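Local coordinates for protein tyrosine--tRNA ligase, mitochondrial (Coccidioides posadasii, PDB 5IJX) that probably catalyses the ATP-dependent attachment of L-tyrosine to mitochondrial tRNA(Tyr), releasing AMP and diphosphate, at residues E42-V47 with V336-I341. Sequence-based numbering, arbitrary orientation.
Sequences EERGLV and VPTPAI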
loop_
_atom_site.group_PDB
_atom_site.type_symbol
_atom_site.label_atom_id
_atom_site.label_comp_id
_atom_site.label_asym_id
_atom_site.label_seq_id
_atom_site.Cartn_x
_atom_site.Cartn_y
_atom_site.Cartn_z
ATOM N N GLU A 42 19.199 -3.697 -31.863
ATOM C CA GLU A 42 18.558 -2.840 -32.854
ATOM C C GLU A 42 18.607 -3.477 -34.238
ATOM O O GLU A 42 17.592 -3.535 -34.941
ATOM C CB GLU A 42 19.226 -1.464 -32.872
ATOM C CG GLU A 42 19.025 -0.656 -31.600
ATOM C CD GLU A 42 19.778 0.660 -31.620
ATOM O OE1 GLU A 42 20.718 0.796 -32.429
ATOM O OE2 GLU A 42 19.427 1.561 -30.827
ATOM N N GLU A 43 19.781 -3.965 -34.648
ATOM C CA GLU A 43 19.891 -4.570 -35.969
ATOM C C GLU A 43 19.032 -5.823 -36.092
ATOM O O GLU A 43 18.786 -6.282 -37.213
ATOM C CB GLU A 43 21.361 -4.878 -36.290
ATOM C CG GLU A 43 21.774 -6.346 -36.203
ATOM C CD GLU A 43 23.236 -6.557 -36.565
ATOM O OE1 GLU A 43 23.887 -5.584 -37.002
ATOM O OE2 GLU A 43 23.732 -7.694 -36.414
ATOM N N ARG A 44 18.569 -6.382 -34.976
ATOM C CA ARG A 44 17.616 -7.483 -34.996
ATOM C C ARG A 44 16.168 -7.009 -34.949
ATOM O O ARG A 44 15.257 -7.839 -35.026
ATOM C CB ARG A 44 17.873 -8.437 -33.821
ATOM C CG ARG A 44 19.289 -8.996 -33.748
ATOM C CD ARG A 44 19.628 -9.904 -34.925
ATOM N NE ARG A 44 18.859 -11.148 -34.914
ATOM C CZ ARG A 44 19.201 -12.246 -35.582
ATOM N NH1 ARG A 44 20.306 -12.269 -36.316
ATOM N NH2 ARG A 44 18.442 -13.331 -35.513
ATOM N N GLY A 45 15.934 -5.705 -34.820
ATOM C CA GLY A 45 14.582 -5.187 -34.802
ATOM C C GLY A 45 13.809 -5.482 -33.540
ATOM O O GLY A 45 12.583 -5.336 -33.529
ATOM N N LEU A 46 14.489 -5.893 -32.468
ATOM C CA LEU A 46 13.822 -6.155 -31.200
ATOM C C LEU A 46 13.648 -4.903 -30.352
ATOM O O LEU A 46 13.020 -4.979 -29.291
ATOM C CB LEU A 46 14.604 -7.198 -30.395
ATOM C CG LEU A 46 14.683 -8.608 -30.987
ATOM C CD1 LEU A 46 15.580 -9.487 -30.130
ATOM C CD2 LEU A 46 13.299 -9.232 -31.119
ATOM N N VAL A 47 14.177 -3.766 -30.786
ATOM C CA VAL A 47 14.143 -2.535 -30.009
ATOM C C VAL A 47 13.126 -1.617 -30.669
ATOM O O VAL A 47 13.417 -0.980 -31.687
ATOM C CB VAL A 47 15.522 -1.871 -29.924
ATOM C CG1 VAL A 47 15.446 -0.586 -29.108
ATOM C CG2 VAL A 47 16.536 -2.831 -29.322
ATOM N N VAL A 336 19.642 -17.183 -35.692
ATOM C CA VAL A 336 20.505 -17.357 -36.864
ATOM C C VAL A 336 21.314 -16.084 -37.076
ATOM O O VAL A 336 20.772 -14.973 -36.903
ATOM C CB VAL A 336 19.671 -17.693 -38.112
ATOM C CG1 VAL A 336 18.771 -18.893 -37.851
ATOM C CG2 VAL A 336 18.850 -16.496 -38.542
ATOM N N PRO A 337 22.596 -16.166 -37.431
ATOM C CA PRO A 337 23.366 -14.941 -37.674
ATOM C C PRO A 337 22.728 -14.078 -38.751
ATOM O O PRO A 337 22.053 -14.571 -39.658
ATOM C CB PRO A 337 24.737 -15.464 -38.119
ATOM C CG PRO A 337 24.839 -16.816 -37.503
ATOM C CD PRO A 337 23.443 -17.370 -37.498
ATOM N N THR A 338 22.950 -12.767 -38.641
ATOM C CA THR A 338 22.431 -11.848 -39.649
ATOM C C THR A 338 22.970 -12.130 -41.048
ATOM O O THR A 338 22.175 -12.072 -42.002
ATOM C CB THR A 338 22.732 -10.399 -39.244
ATOM O OG1 THR A 338 24.148 -10.197 -39.161
ATOM C CG2 THR A 338 22.103 -10.074 -37.900
ATOM N N PRO A 339 24.258 -12.432 -41.254
ATOM C CA PRO A 339 24.699 -12.730 -42.628
ATOM C C PRO A 339 24.023 -13.958 -43.207
ATOM O O PRO A 339 23.623 -13.948 -44.377
ATOM C CB PRO A 339 26.214 -12.918 -42.476
ATOM C CG PRO A 339 26.397 -13.326 -41.065
ATOM C CD PRO A 339 25.368 -12.564 -40.293
ATOM N N ALA A 340 23.881 -15.023 -42.411
ATOM C CA ALA A 340 23.155 -16.201 -42.873
ATOM C C ALA A 340 21.746 -15.843 -43.326
ATOM O O ALA A 340 21.212 -16.473 -44.247
ATOM C CB ALA A 340 23.112 -17.255 -41.765
ATOM N N ILE A 341 21.129 -14.840 -42.696
ATOM C CA ILE A 341 19.848 -14.341 -43.186
ATOM C C ILE A 341 20.036 -13.602 -44.504
ATOM O O ILE A 341 19.254 -13.778 -45.443
ATOM C CB ILE A 341 19.173 -13.445 -42.131
ATOM C CG1 ILE A 341 18.903 -14.231 -40.846
ATOM C CG2 ILE A 341 17.870 -12.873 -42.683
ATOM C CD1 ILE A 341 18.346 -13.380 -39.713
#
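The C-terminal end of helix 37-43 meets the link leading into helix 338-350 through Arg44, whose guanidinium reaches the carbonyl of Val336, and through Glu43, which meets Thr338. Arg44 NH1 donates to Val336 O at 2.8 Å, with an N-H...O angle of 151°. The oxygen lies near the guanidinium plane and takes the bond almost in line with its C=O. A weak second bond runs from Arg44 NH2 to the same Val336 O at 3.2 Å, giving a lopsided fork. Bends at chi2 (-66°) and chi3 (-68°) bring the end of Arg44 toward 336-341, although its CB does not point there. Arg44 NE binds Lys331 O, and NH2 makes a weak bond to Thr334 O. The guanidinium thus gathers carbonyls from the end of helix 326-333 and the link that follows it, which fixes its rotation.

The methyl CG2 of Thr338 sits at the guanidinium edge, and Glu43 OE2 also comes up to it. The Glu43 and Thr338 side chains cross at about a right angle. Thr338 OG1, 3.7 Å from Glu43 OE2, is a van der Waals neighbour rather than a hydrogen-bond partner. Glu43 OE1 is hydrogen-bonded to Gln35 NE2. Ile341 CD1 approaches Arg44 NH1 obliquely, at 4.1 Å.

After Arg44 the backbone turns at Gly45, with positive phi, and Gly45 N binds Glu42 O at 2.7 Å. In 336-341, Pro337 holds the N-cap position. None of the contacting residues lines the tyrosine pocket. The contact ties a helix end closed by a Schellman motif to the link between helices 326-333 and 338-350, which follow the last sheet strand in this C-terminally truncated synthetase fragment.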